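Local coordinates for putative sporulation-specific glycosylase YdhD (Bacillus subtilis subsp. subtilis str. 168, PDB 3CZ8), which probably hydrolyses glycosidic bonds during sporulation, this chain being the glycosyl hydrolase family 18 domain of a longer protein that also carries LysM modules, at residues 253-258 with 266-271; 89-94 with 124-129; 200-205 with 295-300. The protein carries 1 engineered substitution. One frame throughout, in Å; residues are numbered along the deposited sequence.

Contact 1 of 3, residues 253-258 with 266-271; sequences YQAPIQ and PFFRYS
Tyr253 lays its ring flat against that of Tyr270 in an offset stack, centroids 4.0 Å apart and planes at 13°; Tyr270 CD1 sits over the centre of the Tyr253 ring. Water 1 joins the two hydroxyls, while Tyr270 OH also bonds to Asp227, so tyrosine serves both as a flat surface and as a polar tip. Gln254 ends helix 243-252 with positive phi in a Schellman motif. Ala255 suits a tight passage: its methyl CB lies 3.4 Å from Arg269 O and also touches Phe268 CD1. Strand 265-271 lies in a five-stranded antiparallel sheet on which helix 243-252 packs, a subdomain inserted between the last two barrel strands, as in many family 18 chitinases. Pro256 O lies 3.4 Å from Phe268 CB and accepts from water 2, which also donates to Gln258 OE1 and accepts from Arg269 N. Ile257 CG2 lies 4.2 Å from Pro266 CB, the side chains side by side and pointing the same way, branched aliphatic against proline ring. At Gln258 the backbones form an antiparallel hydrogen-bonded pair, Gln258 N to Phe267 O at 3.0 Å and Phe267 N to Gln258 O at 2.9 Å. Extended beyond CG, the Gln258 side chain spreads over one face of the Phe267 ring: CG makes a CH-pi contact, 3.9 Å from the centroid, and the amide is stacked on the ring at 9°.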
loop_
_atom_site.group_PDB
_atom_site.type_symbol
_atom_site.label_atom_id
_atom_site.label_comp_id
_atom_site.label_asym_id
_atom_site.label_seq_id
_atom_site.Cartn_x
_atom_site.Cartn_y
_atom_site.Cartn_z
ATOM N N TYR A 253 10.330 16.717 8.809
ATOM C CA TYR A 253 11.561 17.493 8.686
ATOM C C TYR A 253 11.306 18.958 8.348
ATOM O O TYR A 253 12.251 19.746 8.246
ATOM C CB TYR A 253 12.499 16.849 7.662
ATOM C CG TYR A 253 13.042 15.504 8.100
ATOM C CD1 TYR A 253 14.064 15.415 9.052
ATOM C CD2 TYR A 253 12.536 14.319 7.564
ATOM C CE1 TYR A 253 14.564 14.174 9.459
ATOM C CE2 TYR A 253 13.026 13.076 7.964
ATOM C CZ TYR A 253 14.044 13.014 8.910
ATOM O OH TYR A 253 14.533 11.792 9.307
ATOM N N GLN A 254 10.027 19.304 8.189
ATOM C CA GLN A 254 9.563 20.660 7.837
ATOM C C GLN A 254 10.225 21.214 6.573
ATOM O O GLN A 254 10.558 22.402 6.489
ATOM C CB GLN A 254 9.664 21.628 9.031
ATOM C CG GLN A 254 8.642 21.351 10.139
ATOM C CD GLN A 254 7.209 21.637 9.708
ATOM O OE1 GLN A 254 6.871 22.766 9.357
ATOM N NE2 GLN A 254 6.363 20.614 9.743
ATOM N N ALA A 255 10.405 20.324 5.600
ATOM C CA ALA A 255 11.003 20.655 4.317
ATOM C C ALA A 255 9.927 21.149 3.356
ATOM O O ALA A 255 8.889 20.504 3.202
ATOM C CB ALA A 255 11.712 19.439 3.745
ATOM N N PRO A 256 10.162 22.312 2.722
ATOM C CA PRO A 256 9.229 22.824 1.712
ATOM C C PRO A 256 9.220 21.968 0.441
ATOM O O PRO A 256 10.282 21.572 -0.057
ATOM C CB PRO A 256 9.761 24.234 1.418
ATOM C CG PRO A 256 11.200 24.200 1.812
ATOM C CD PRO A 256 11.313 23.212 2.934
ATOM N N ILE A 257 8.021 21.680 -0.060
ATOM C CA ILE A 257 7.853 20.858 -1.256
ATOM C C ILE A 257 7.896 21.734 -2.502
ATOM O O ILE A 257 6.959 22.497 -2.780
ATOM C CB ILE A 257 6.550 20.022 -1.214
ATOM C CG1 ILE A 257 6.544 19.097 0.010
ATOM C CG2 ILE A 257 6.393 19.198 -2.499
ATOM C CD1 ILE A 257 5.177 18.510 0.351
ATOM N N GLN A 258 9.002 21.631 -3.234
ATOM C CA GLN A 258 9.169 22.371 -4.484
ATOM C C GLN A 258 8.803 21.535 -5.711
ATOM O O GLN A 258 8.602 20.325 -5.614
ATOM C CB GLN A 258 10.572 22.987 -4.600
ATOM C CG GLN A 258 11.684 22.209 -3.928
ATOM C CD GLN A 258 12.959 23.015 -3.769
ATOM O OE1 GLN A 258 13.883 22.596 -3.073
ATOM N NE2 GLN A 258 13.019 24.175 -4.418
ATOM N N PRO A 266 7.326 16.756 -8.248
ATOM C CA PRO A 266 7.666 17.354 -6.959
ATOM C C PRO A 266 8.932 16.759 -6.359
ATOM O O PRO A 266 9.241 15.583 -6.579
ATOM C CB PRO A 266 6.453 17.030 -6.087
ATOM C CG PRO A 266 5.897 15.784 -6.659
ATOM C CD PRO A 266 6.202 15.808 -8.131
ATOM N N PHE A 267 9.659 17.586 -5.617
ATOM C CA PHE A 267 10.866 17.159 -4.915
ATOM C C PHE A 267 11.105 18.003 -3.675
ATOM O O PHE A 267 10.566 19.103 -3.558
ATOM C CB PHE A 267 12.096 17.164 -5.844
ATOM C CG PHE A 267 12.585 18.535 -6.234
ATOM C CD1 PHE A 267 13.755 19.047 -5.681
ATOM C CD2 PHE A 267 11.895 19.306 -7.172
ATOM C CE1 PHE A 267 14.217 20.311 -6.041
ATOM C CE2 PHE A 267 12.350 20.567 -7.535
ATOM C CZ PHE A 267 13.512 21.071 -6.971
ATOM N N PHE A 268 11.891 17.470 -2.744
ATOM C CA PHE A 268 12.379 18.250 -1.612
ATOM C C PHE A 268 13.699 17.706 -1.087
ATOM O O PHE A 268 14.065 16.565 -1.369
ATOM C CB PHE A 268 11.334 18.360 -0.487
ATOM C CG PHE A 268 10.974 17.051 0.165
ATOM C CD1 PHE A 268 11.637 16.617 1.308
ATOM C CD2 PHE A 268 9.935 16.274 -0.339
ATOM C CE1 PHE A 268 11.287 15.419 1.925
ATOM C CE2 PHE A 268 9.587 15.077 0.264
ATOM C CZ PHE A 268 10.263 14.652 1.407
ATOM N N ARG A 269 14.409 18.539 -0.331
ATOM C CA ARG A 269 15.617 18.111 0.370
ATOM C C ARG A 269 15.481 18.376 1.866
ATOM O O ARG A 269 14.750 19.281 2.277
ATOM C CB ARG A 269 16.854 18.819 -0.188
ATOM C CG ARG A 269 17.205 18.439 -1.618
ATOM C CD ARG A 269 18.406 19.216 -2.135
ATOM N NE ARG A 269 18.718 18.848 -3.514
ATOM C CZ ARG A 269 18.273 19.494 -4.590
ATOM N NH1 ARG A 269 17.494 20.563 -4.463
ATOM N NH2 ARG A 269 18.612 19.071 -5.801
ATOM N N TYR A 270 16.170 17.571 2.670
ATOM C CA TYR A 270 16.227 17.766 4.118
ATOM C C TYR A 270 17.527 17.209 4.693
ATOM O O TYR A 270 18.215 16.428 4.034
ATOM C CB TYR A 270 15.009 17.131 4.816
ATOM C CG TYR A 270 14.943 15.611 4.780
ATOM C CD1 TYR A 270 15.580 14.840 5.756
ATOM C CD2 TYR A 270 14.224 14.948 3.783
ATOM C CE1 TYR A 270 15.523 13.443 5.725
ATOM C CE2 TYR A 270 14.145 13.552 3.750
ATOM C CZ TYR A 270 14.795 12.810 4.729
ATOM O OH TYR A 270 14.736 11.440 4.710
ATOM N N SER A 271 17.850 17.609 5.921
ATOM C CA SER A 271 18.977 17.037 6.657
ATOM C C SER A 271 18.443 16.238 7.834
ATOM O O SER A 271 17.617 16.735 8.600
ATOM C CB SER A 271 19.923 18.134 7.152
ATOM O OG SER A 271 20.449 18.880 6.068
HETATM O O HOH W 1 15.107 9.923 7.166
HETATM O O HOH W 2 13.103 21.379 -0.307
#

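Contact 2 of 3, residues 89-94 with 124-129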
loop_
_atom_site.group_PDB
_atom_site.type_symbol
_atom_site.label_atom_id
_atom_site.label_comp_id
_atom_site.label_asym_id
_atom_site.label_seq_id
_atom_site.Cartn_x
_atom_site.Cartn_y
_atom_site.Cartn_z
ATOM N N VAL A 89 11.288 -20.961 -21.286
ATOM C CA VAL A 89 9.928 -21.084 -21.804
ATOM C C VAL A 89 9.864 -20.640 -23.270
ATOM O O VAL A 89 9.350 -21.372 -24.123
ATOM C CB VAL A 89 8.923 -20.280 -20.941
ATOM C CG1 VAL A 89 7.566 -20.190 -21.619
ATOM C CG2 VAL A 89 8.778 -20.914 -19.568
ATOM N N LEU A 90 10.410 -19.458 -23.556
ATOM C CA LEU A 90 10.356 -18.863 -24.891
ATOM C C LEU A 90 11.146 -19.629 -25.963
ATOM O O LEU A 90 10.899 -19.456 -27.158
ATOM C CB LEU A 90 10.802 -17.392 -24.849
ATOM C CG LEU A 90 9.886 -16.386 -24.132
ATOM C CD1 LEU A 90 10.464 -14.981 -24.195
ATOM C CD2 LEU A 90 8.462 -16.403 -24.683
ATOM N N ASN A 91 12.079 -20.479 -25.531
ATOM C CA ASN A 91 12.926 -21.239 -26.450
ATOM C C ASN A 91 12.551 -22.723 -26.574
ATOM O O ASN A 91 13.073 -23.433 -27.436
ATOM C CB ASN A 91 14.402 -21.067 -26.086
ATOM C CG ASN A 91 14.915 -19.676 -26.392
ATOM O OD1 ASN A 91 15.508 -19.440 -27.445
ATOM N ND2 ASN A 91 14.685 -18.741 -25.478
ATOM N N ASN A 92 11.651 -23.182 -25.710
ATOM C CA ASN A 92 11.075 -24.514 -25.832
ATOM C C ASN A 92 9.627 -24.397 -26.317
ATOM O O ASN A 92 8.757 -23.980 -25.549
ATOM C CB ASN A 92 11.164 -25.269 -24.495
ATOM C CG ASN A 92 10.607 -26.691 -24.570
ATOM O OD1 ASN A 92 10.507 -27.289 -25.643
ATOM N ND2 ASN A 92 10.258 -27.242 -23.411
ATOM N N PRO A 93 9.371 -24.750 -27.599
ATOM C CA PRO A 93 8.038 -24.667 -28.214
ATOM C C PRO A 93 6.967 -25.466 -27.480
ATOM O O PRO A 93 5.815 -25.045 -27.441
ATOM C CB PRO A 93 8.265 -25.226 -29.624
ATOM C CG PRO A 93 9.708 -24.958 -29.893
ATOM C CD PRO A 93 10.373 -25.224 -28.571
ATOM N N THR A 94 7.359 -26.597 -26.898
ATOM C CA THR A 94 6.473 -27.397 -26.060
ATOM C C THR A 94 6.069 -26.617 -24.804
ATOM O O THR A 94 4.902 -26.638 -24.412
ATOM C CB THR A 94 7.138 -28.739 -25.656
ATOM O OG1 THR A 94 7.757 -29.335 -26.803
ATOM C CG2 THR A 94 6.113 -29.710 -25.072
ATOM N N ALA A 124 17.068 -9.709 -24.804
ATOM C CA ALA A 124 16.963 -9.093 -26.127
ATOM C C ALA A 124 16.970 -10.090 -27.285
ATOM O O ALA A 124 16.470 -9.787 -28.372
ATOM C CB ALA A 124 18.084 -8.093 -26.312
ATOM N N ALA A 125 17.550 -11.266 -27.052
ATOM C CA ALA A 125 17.588 -12.330 -28.056
ATOM C C ALA A 125 16.220 -12.993 -28.228
ATOM O O ALA A 125 15.933 -13.578 -29.275
ATOM C CB ALA A 125 18.626 -13.367 -27.685
ATOM N N ASP A 126 15.390 -12.880 -27.193
ATOM C CA ASP A 126 14.076 -13.506 -27.139
ATOM C C ASP A 126 12.954 -12.563 -27.562
ATOM O O ASP A 126 11.799 -12.786 -27.199
ATOM C CB ASP A 126 13.802 -13.979 -25.712
ATOM C CG ASP A 126 14.694 -15.126 -25.290
ATOM O OD1 ASP A 126 15.392 -15.703 -26.150
ATOM O OD2 ASP A 126 14.686 -15.456 -24.085
ATOM N N ARG A 127 13.292 -11.539 -28.345
ATOM C CA ARG A 127 12.335 -10.494 -28.660
ATOM C C ARG A 127 11.235 -10.932 -29.634
ATOM O O ARG A 127 10.057 -10.647 -29.399
ATOM C CB ARG A 127 13.056 -9.199 -29.072
ATOM C CG ARG A 127 13.444 -9.016 -30.526
ATOM C CD ARG A 127 12.654 -7.878 -31.144
ATOM N NE ARG A 127 12.738 -6.652 -30.352
ATOM C CZ ARG A 127 12.515 -5.426 -30.819
ATOM N NH1 ARG A 127 12.194 -5.227 -32.092
ATOM N NH2 ARG A 127 12.615 -4.388 -30.000
ATOM N N ASP A 128 11.612 -11.653 -30.688
ATOM C CA ASP A 128 10.661 -12.170 -31.653
ATOM C C ASP A 128 9.947 -13.407 -31.116
ATOM O O ASP A 128 8.804 -13.683 -31.488
ATOM C CB ASP A 128 11.359 -12.440 -32.992
ATOM C CG ASP A 128 11.711 -11.154 -33.735
ATOM O OD1 ASP A 128 12.427 -11.225 -34.758
ATOM O OD2 ASP A 128 11.268 -10.067 -33.296
ATOM N N LEU A 129 10.615 -14.129 -30.220
ATOM C CA LEU A 129 10.025 -15.293 -29.560
ATOM C C LEU A 129 8.954 -14.894 -28.555
ATOM O O LEU A 129 7.973 -15.622 -28.363
ATOM C CB LEU A 129 11.104 -16.131 -28.868
ATOM C CG LEU A 129 12.188 -16.750 -29.761
ATOM C CD1 LEU A 129 13.292 -17.338 -28.903
ATOM C CD2 LEU A 129 11.618 -17.807 -30.708
HETATM O O HOH W 3 16.651 -17.207 -28.070
#
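At the catalytic end of the TIM barrel, where helix 83-90 runs out and helix 127-143 begins, Leu90 and Asn91 meet Asp126 and Leu129. The polar half is a side-chain bond: Asn91 ND2 donates to Asp126 OD1 at 3.2 Å, and the N-H points almost straight at the oxygen (171°). The acceptor lies near the amide plane of Asn91, but the donor comes from above the carboxylate, 47° out of its plane. Water 3 links the same groups a second time, donating to Asn91 OD1 at 2.6 Å and to Asp126 OD1 at 2.7 Å. An amide suits this place because its two ends do different work: ND2 gives hydrogens to Asp126 and to His87 O, and OD1 receives the water. Asp126 occupies the N-cap position of helix 127-143 without making a capping bond; OD1 faces the asparagine and the water, and OD2 has a weak bond from His87 ND1. These donors, together with the nearby helix start, would be expected to favour a negative carboxylate in a buried position.

Leucines fill the apolar half. Leu90 chi2 of -179° puts CD1 anti to CA and 3.8 Å from Asp126 CB, and Leu90 CB faces Leu129 CB at 4.2 Å. Leu129 CD1 reaches the turn, 3.6 Å from Leu90 O and 3.4 Å from Asn91 OD1. Farther along helix 127-143, Phe130 and Phe133 also pack on Leu90. The Leu90 side chain is about 11 Å from that of Glu120, the predicted proton donor just after strand 114-118. Past the turn, Asn92 is the N-cap of helix 93-110, whose Leu99 touches Val89; the turn joins helices 83-90 and 93-110 and, through this contact, meets the start of helix 127-143.

Contact 3 of 3, residues 200-205 with 295-300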
loop_
_atom_site.group_PDB
_atom_site.type_symbol
_atom_site.label_atom_id
_atom_site.label_comp_id
_atom_site.label_asym_id
_atom_site.label_seq_id
_atom_site.Cartn_x
_atom_site.Cartn_y
_atom_site.Cartn_z
ATOM N N GLU A 200 10.186 12.679 -20.449
ATOM C CA GLU A 200 10.421 11.312 -20.897
ATOM C C GLU A 200 9.126 10.547 -21.205
ATOM O O GLU A 200 9.127 9.624 -22.021
ATOM C CB GLU A 200 11.294 10.554 -19.894
ATOM C CG GLU A 200 12.708 11.102 -19.724
ATOM C CD GLU A 200 13.508 11.154 -21.025
ATOM O OE1 GLU A 200 13.545 10.142 -21.764
ATOM O OE2 GLU A 200 14.110 12.214 -21.298
ATOM N N ILE A 201 8.034 10.937 -20.547
ATOM C CA ILE A 201 6.700 10.390 -20.814
ATOM C C ILE A 201 6.247 10.805 -22.215
ATOM O O ILE A 201 5.723 9.980 -22.974
ATOM C CB ILE A 201 5.674 10.838 -19.724
ATOM C CG1 ILE A 201 5.984 10.156 -18.388
ATOM C CG2 ILE A 201 4.224 10.535 -20.128
ATOM C CD1 ILE A 201 5.288 10.802 -17.220
ATOM N N ARG A 202 6.472 12.080 -22.538
ATOM C CA ARG A 202 6.241 12.651 -23.871
ATOM C C ARG A 202 6.938 11.830 -24.953
ATOM O O ARG A 202 6.299 11.395 -25.910
ATOM C CB ARG A 202 6.752 14.097 -23.909
ATOM C CG ARG A 202 6.685 14.788 -25.272
ATOM C CD ARG A 202 5.438 15.640 -25.404
ATOM N NE ARG A 202 5.371 16.660 -24.360
ATOM C CZ ARG A 202 4.270 17.326 -24.024
ATOM N NH1 ARG A 202 3.119 17.088 -24.650
ATOM N NH2 ARG A 202 4.321 18.230 -23.052
ATOM N N ARG A 203 8.243 11.619 -24.773
ATOM C CA ARG A 203 9.064 10.821 -25.684
ATOM C C ARG A 203 8.590 9.374 -25.806
ATOM O O ARG A 203 8.581 8.824 -26.906
ATOM C CB ARG A 203 10.530 10.847 -25.249
ATOM C CG ARG A 203 11.287 12.099 -25.638
ATOM C CD ARG A 203 12.614 12.170 -24.899
ATOM N NE ARG A 203 13.368 13.379 -25.231
ATOM C CZ ARG A 203 13.235 14.553 -24.614
ATOM N NH1 ARG A 203 12.370 14.704 -23.617
ATOM N NH2 ARG A 203 13.973 15.585 -24.999
ATOM N N THR A 204 8.203 8.776 -24.675
ATOM C CA THR A 204 7.675 7.405 -24.632
ATOM C C THR A 204 6.394 7.292 -25.455
ATOM O O THR A 204 6.267 6.384 -26.280
ATOM C CB THR A 204 7.414 6.937 -23.176
ATOM O OG1 THR A 204 8.636 7.001 -22.432
ATOM C CG2 THR A 204 6.882 5.505 -23.136
ATOM N N ILE A 205 5.470 8.231 -25.239
ATOM C CA ILE A 205 4.208 8.285 -25.979
ATOM C C ILE A 205 4.463 8.444 -27.488
ATOM O O ILE A 205 3.920 7.683 -28.293
ATOM C CB ILE A 205 3.276 9.404 -25.438
ATOM C CG1 ILE A 205 2.712 9.017 -24.063
ATOM C CG2 ILE A 205 2.106 9.662 -26.386
ATOM C CD1 ILE A 205 2.070 10.176 -23.311
ATOM N N VAL A 295 -2.290 12.165 -21.386
ATOM C CA VAL A 295 -3.086 11.042 -21.858
ATOM C C VAL A 295 -4.237 11.578 -22.713
ATOM O O VAL A 295 -4.520 11.039 -23.790
ATOM C CB VAL A 295 -3.569 10.155 -20.674
ATOM C CG1 VAL A 295 -4.833 9.358 -21.015
ATOM C CG2 VAL A 295 -2.445 9.215 -20.237
ATOM N N ARG A 296 -4.851 12.664 -22.246
ATOM C CA ARG A 296 -5.951 13.316 -22.952
ATOM C C ARG A 296 -5.484 14.043 -24.211
ATOM O O ARG A 296 -6.173 14.013 -25.229
ATOM C CB ARG A 296 -6.693 14.280 -22.023
ATOM C CG ARG A 296 -7.549 13.589 -20.975
ATOM C CD ARG A 296 -8.125 14.582 -19.979
ATOM N NE ARG A 296 -9.343 15.214 -20.478
ATOM C CZ ARG A 296 -10.052 16.121 -19.812
ATOM N NH1 ARG A 296 -9.669 16.524 -18.606
ATOM N NH2 ARG A 296 -11.148 16.630 -20.358
ATOM N N GLU A 297 -4.315 14.682 -24.124
ATOM C CA GLU A 297 -3.665 15.365 -25.249
ATOM C C GLU A 297 -3.413 14.427 -26.440
ATOM O O GLU A 297 -3.607 14.814 -27.591
ATOM C CB GLU A 297 -2.343 16.000 -24.791
ATOM C CG GLU A 297 -1.615 16.832 -25.857
ATOM C CD GLU A 297 -0.171 17.182 -25.491
ATOM O OE1 GLU A 297 0.629 17.430 -26.421
ATOM O OE2 GLU A 297 0.172 17.219 -24.289
ATOM N N TYR A 298 -2.993 13.198 -26.156
ATOM C CA TYR A 298 -2.650 12.247 -27.203
ATOM C C TYR A 298 -3.753 11.238 -27.501
ATOM O O TYR A 298 -3.504 10.250 -28.205
ATOM C CB TYR A 298 -1.356 11.519 -26.848
ATOM C CG TYR A 298 -0.114 12.333 -27.088
ATOM C CD1 TYR A 298 0.462 13.089 -26.071
ATOM C CD2 TYR A 298 0.498 12.340 -28.337
ATOM C CE1 TYR A 298 1.618 13.833 -26.296
ATOM C CE2 TYR A 298 1.653 13.074 -28.570
ATOM C CZ TYR A 298 2.207 13.816 -27.550
ATOM O OH TYR A 298 3.350 14.540 -27.797
ATOM N N ARG A 299 -4.952 11.508 -26.966
ATOM C CA ARG A 299 -6.131 10.648 -27.140
ATOM C C ARG A 299 -5.873 9.183 -26.768
ATOM O O ARG A 299 -6.360 8.257 -27.431
ATOM C CB ARG A 299 -6.699 10.770 -28.562
ATOM C CG ARG A 299 -7.686 11.909 -28.756
ATOM C CD ARG A 299 -8.202 11.940 -30.191
ATOM N NE ARG A 299 -9.657 12.068 -30.240
ATOM C CZ ARG A 299 -10.500 11.038 -30.262
ATOM N NH1 ARG A 299 -11.808 11.254 -30.300
ATOM N NH2 ARG A 299 -10.043 9.789 -30.248
ATOM N N LEU A 300 -5.110 8.975 -25.696
ATOM C CA LEU A 300 -4.770 7.634 -25.217
ATOM C C LEU A 300 -5.932 7.021 -24.436
ATOM O O LEU A 300 -6.863 7.728 -24.057
ATOM C CB LEU A 300 -3.506 7.700 -24.358
ATOM C CG LEU A 300 -2.133 7.447 -24.995
ATOM C CD1 LEU A 300 -2.031 7.731 -26.500
ATOM C CD2 LEU A 300 -1.055 8.181 -24.220
#
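Arg202 and Glu297 form a salt bridge between helices 198-208 and 285-297. Arg202 NH1 donates to Glu297 OE2 at 3.0 Å, reaching it on the syn side and 17° out of the carboxylate plane. The bond is bent, 137° at the hydrogen, and NH1, 3.1 Å from Glu297 OE1, faces both oxygens; the strongly inclined guanidinium and carboxylate planes make no flat two-bond pairing. Arginine suits the place because its long chain can bend: chi2 of 97° brings CD to 3.4 Å from Tyr298 OH, and the guanidinium continues past the ring edge to the glutamate. Tyr298 OH has its own weak bond to Glu206. An alanine in place of Arg202 would probably leave Glu297 without its mate across the helices and open a gap beside the tyrosine hydroxyl.

Inward of the charges, Ile205 CG2 stands over one face of the Tyr298 ring, 3.7 Å from its centroid and offset toward the rim, in a CH-pi contact. The other branch of Ile205 ends at CD1, 3.8 Å from Leu300 CD2, and both residues also pack on Ile219 of the barrel strand 217-220. Leu300 is brought there by the Schellman motif that ends helix 285-297: Leu300 N bonds back to Val295 O at 2.9 Å. A beta-branched isoleucine can meet a ring with one arm and a leucine with the other. Charge and hydroxyl lie outward and branched carbons toward the barrel, which suggests that buried apolar contacts provide most of the packing, while the ion pair probably favours this alignment.

In the fold
Contact 2 comes first along the chain; contact 3 follows and encloses contact 1 in its loop. Contacts 2 and 3 both lie among the helices around the barrel, with centres about 30 Å apart. Contact 1 belongs to the five-stranded antiparallel sheet inserted between barrel strands 217-220 and 302-310, its centre about 46 Å from that of contact 2. Contact 3 lies about 29 Å from contact 1, centre to centre, and helix 285-297 leads from the inserted sheet back to the barrel. The contacts thus tie the helical shell at two places and the inserted sheet at a third. In the dimer, Gln254 of contact 1 packs on Arg296 of the second subunit's contact 3 segment.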